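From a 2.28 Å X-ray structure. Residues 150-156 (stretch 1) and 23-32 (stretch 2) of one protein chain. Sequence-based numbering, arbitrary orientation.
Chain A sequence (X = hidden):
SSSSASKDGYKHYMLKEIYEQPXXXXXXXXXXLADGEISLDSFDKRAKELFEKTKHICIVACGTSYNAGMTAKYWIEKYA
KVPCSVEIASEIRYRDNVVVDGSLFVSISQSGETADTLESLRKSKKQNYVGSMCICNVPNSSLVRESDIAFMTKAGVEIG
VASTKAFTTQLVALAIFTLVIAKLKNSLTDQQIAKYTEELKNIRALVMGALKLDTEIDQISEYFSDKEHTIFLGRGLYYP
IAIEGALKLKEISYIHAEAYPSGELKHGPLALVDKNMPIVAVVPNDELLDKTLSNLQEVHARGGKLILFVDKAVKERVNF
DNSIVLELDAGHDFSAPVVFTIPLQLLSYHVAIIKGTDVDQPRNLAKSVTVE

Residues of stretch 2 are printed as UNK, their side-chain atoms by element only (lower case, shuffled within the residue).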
# COMPACT_ATOMS: atom_id res chain seq x y z
N ALA A 150 -26.38 6.74 1.01
CA ALA A 150 -25.94 5.50 1.57
C ALA A 150 -26.37 4.37 0.64
O ALA A 150 -27.53 4.23 0.35
CB ALA A 150 -26.55 5.31 2.92
N PHE A 151 -25.43 3.60 0.15
CA PHE A 151 -25.69 2.35 -0.48
C PHE A 151 -25.52 1.25 0.58
O PHE A 151 -24.41 1.05 1.09
CB PHE A 151 -24.74 2.11 -1.63
CG PHE A 151 -25.01 0.86 -2.34
CD1 PHE A 151 -25.16 -0.35 -1.64
CD2 PHE A 151 -25.18 0.84 -3.70
CE1 PHE A 151 -25.44 -1.55 -2.29
CE2 PHE A 151 -25.50 -0.37 -4.35
CZ PHE A 151 -25.61 -1.56 -3.63
N MSE A 152 -26.61 0.52 0.88
CA MSE A 152 -26.58 -0.46 1.94
C MSE A 152 -26.24 -1.83 1.35
O MSE A 152 -26.83 -2.27 0.40
CB MSE A 152 -27.97 -0.54 2.60
CG MSE A 152 -28.53 0.78 3.11
SE MSE A 152 -27.29 1.68 4.34
CE MSE A 152 -27.36 0.27 5.74
N THR A 153 -25.27 -2.51 1.94
CA THR A 153 -25.05 -3.91 1.71
C THR A 153 -26.11 -4.68 2.49
O THR A 153 -26.76 -4.15 3.34
CB THR A 153 -23.65 -4.31 2.18
OG1 THR A 153 -23.50 -3.95 3.57
CG2 THR A 153 -22.56 -3.60 1.34
N LYS A 154 -26.32 -5.94 2.15
CA LYS A 154 -27.24 -6.77 2.90
C LYS A 154 -26.45 -7.93 3.41
O LYS A 154 -26.72 -9.06 3.03
CB LYS A 154 -28.33 -7.33 2.04
CG LYS A 154 -29.15 -6.34 1.25
CD LYS A 154 -29.44 -5.11 1.99
CE LYS A 154 -30.75 -4.59 1.62
NZ LYS A 154 -30.76 -3.14 1.56
N ALA A 155 -25.45 -7.67 4.22
CA ALA A 155 -24.67 -8.73 4.78
C ALA A 155 -25.35 -9.39 6.01
O ALA A 155 -25.02 -10.53 6.32
CB ALA A 155 -23.27 -8.25 5.10
N GLY A 156 -26.29 -8.71 6.68
CA GLY A 156 -26.77 -9.18 7.99
C GLY A 156 -25.66 -8.97 9.00
O GLY A 156 -24.76 -8.22 8.74
N UNK A 23 -26.33 -16.09 -0.59
CA UNK A 23 -27.55 -15.34 -0.25
C UNK A 23 -27.22 -13.83 -0.10
O UNK A 23 -27.86 -12.97 -0.70
c UNK A 23 -29.88 -15.71 2.95
c UNK A 23 -28.14 -15.93 1.06
o UNK A 23 -30.78 -15.01 3.53
o UNK A 23 -29.25 -16.67 3.52
c UNK A 23 -29.49 -15.37 1.48
N UNK A 24 -26.19 -13.53 0.65
CA UNK A 24 -25.84 -12.14 0.91
C UNK A 24 -25.49 -11.37 -0.35
O UNK A 24 -25.94 -10.24 -0.57
c UNK A 24 -24.67 -12.07 1.89
N UNK A 25 -24.68 -11.99 -1.17
CA UNK A 25 -24.35 -11.41 -2.44
C UNK A 25 -25.57 -11.14 -3.27
O UNK A 25 -25.80 -9.99 -3.67
c UNK A 25 -21.97 -11.92 -2.73
c UNK A 25 -23.36 -12.29 -3.19
c UNK A 25 -23.52 -12.11 -4.66
N UNK A 26 -26.42 -12.14 -3.39
CA UNK A 26 -27.64 -11.97 -4.16
C UNK A 26 -28.69 -10.97 -3.55
O UNK A 26 -29.30 -10.20 -4.29
c UNK A 26 -28.21 -13.32 -4.55
o UNK A 26 -29.46 -13.42 -4.06
N UNK A 27 -28.81 -10.91 -2.24
CA UNK A 27 -29.62 -9.88 -1.61
C UNK A 27 -29.09 -8.47 -1.87
O UNK A 27 -29.84 -7.57 -2.17
o UNK A 27 -31.60 -11.72 -0.64
n UNK A 27 -30.67 -11.87 1.40
c UNK A 27 -29.76 -10.16 -0.11
c UNK A 27 -30.77 -11.33 0.20
N UNK A 28 -27.78 -8.27 -1.85
CA UNK A 28 -27.25 -6.96 -2.14
C UNK A 28 -27.57 -6.51 -3.57
O UNK A 28 -27.93 -5.35 -3.79
o UNK A 28 -25.47 -7.39 -0.61
c UNK A 28 -25.24 -5.53 -2.11
c UNK A 28 -25.75 -6.93 -1.93
N UNK A 29 -27.43 -7.39 -4.53
CA UNK A 29 -27.73 -7.02 -5.91
C UNK A 29 -29.24 -6.70 -6.11
O UNK A 29 -29.64 -5.70 -6.71
c UNK A 29 -25.55 -9.67 -7.71
c UNK A 29 -27.42 -8.16 -6.88
c UNK A 29 -25.93 -8.39 -6.96
c UNK A 29 -27.94 -7.85 -8.27
N UNK A 30 -30.04 -7.59 -5.58
CA UNK A 30 -31.49 -7.48 -5.68
C UNK A 30 -31.97 -6.10 -5.25
O UNK A 30 -32.83 -5.53 -5.88
c UNK A 30 -32.78 -10.48 -6.37
c UNK A 30 -34.38 -8.54 -6.05
c UNK A 30 -33.29 -9.42 -5.38
c UNK A 30 -32.13 -8.58 -4.83
N UNK A 31 -31.41 -5.54 -4.20
CA UNK A 31 -31.92 -4.28 -3.66
C UNK A 31 -31.68 -3.08 -4.59
O UNK A 31 -32.25 -2.00 -4.37
c UNK A 31 -31.34 -3.99 -2.26
N UNK A 32 -30.85 -3.24 -5.61
CA UNK A 32 -30.58 -2.14 -6.53
C UNK A 32 -31.22 -2.32 -7.89
O UNK A 32 -31.08 -1.48 -8.77
o UNK A 32 -28.53 -3.07 -7.38
c UNK A 32 -29.08 -1.97 -6.67
O HOH W 1 -28.65 -11.46 3.84

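Position 23 carries three carbons in an unbranched run, the last bearing two oxygens, which makes a carboxylate one methylene longer than aspartate: Glu23. It extends into the exposed surroundings and makes no contact with stretch 1. At position 24 the side chain is a single carbon, so the residue is Ala24; the methyl lies against the backbone of Lys154 and Ala155, its CB 3.8 Å from the O of Lys154 and 4.4 Å from the CA of Ala155.

Position 25 has one carbon carrying two more, the beta-branched pattern of Val25, which points away from stretch 1. Position 26, one carbon followed by one oxygen, is Ser26; it is out of reach here, and its hydroxyl is hydrogen-bonded elsewhere in the structure. Position 27 shows two carbons, the second bearing one oxygen and one nitrogen, a carboxamide on a single methylene: Asn27. Its CB packs 3.8 Å from the CB of Lys154, and its ND2 donates to a water (3.2 Å from ND2 to the water O) that in turn donates to the O of Lys154, also at 3.2 Å from the water O.

At position 28 the first carbon bears both an oxygen and a carbon. The oxygen is 3.2 Å from the N of Lys154 and the carbon approaches the edge of the Phe151 ring, a branching that identifies Thr28. Position 29 has four carbons, forked at the first with one arm two carbons long: Ile29, directed away. Position 30 also has four carbons but forks at the second, giving Leu30, whose end leads away from stretch 1. The lone carbon of position 31 marks Ala31, with its CB 4.0 Å from the NZ of Lys154. Position 32 has one carbon then one oxygen; its CB points toward stretch 1, but no atom comes within 4.5 Å. It is Ser32, whose OG donates to the O of Ile29 at 2.9 Å.

The contact centres on Thr28. Its OG1 donates to the O of Ala24 (2.9 Å), one turn earlier, and accepts from the N of Lys154 (3.2 Å, with an N-H...O angle of 161°), so one hydroxyl ties the loop backbone to the helix. Its methyl CG2 lies at the edge of the Phe151 ring, near its plane, 4.0 Å from CE1, and lies 4.2 Å from the CA of Thr153. Lys154 runs along the helix surface from Asn27 to Ala31, its CG 3.7 Å from the O of Asn27 and its NZ reaching the CB of Ala31.

Stretch 2, residues 23-32: EAVSNTILAS
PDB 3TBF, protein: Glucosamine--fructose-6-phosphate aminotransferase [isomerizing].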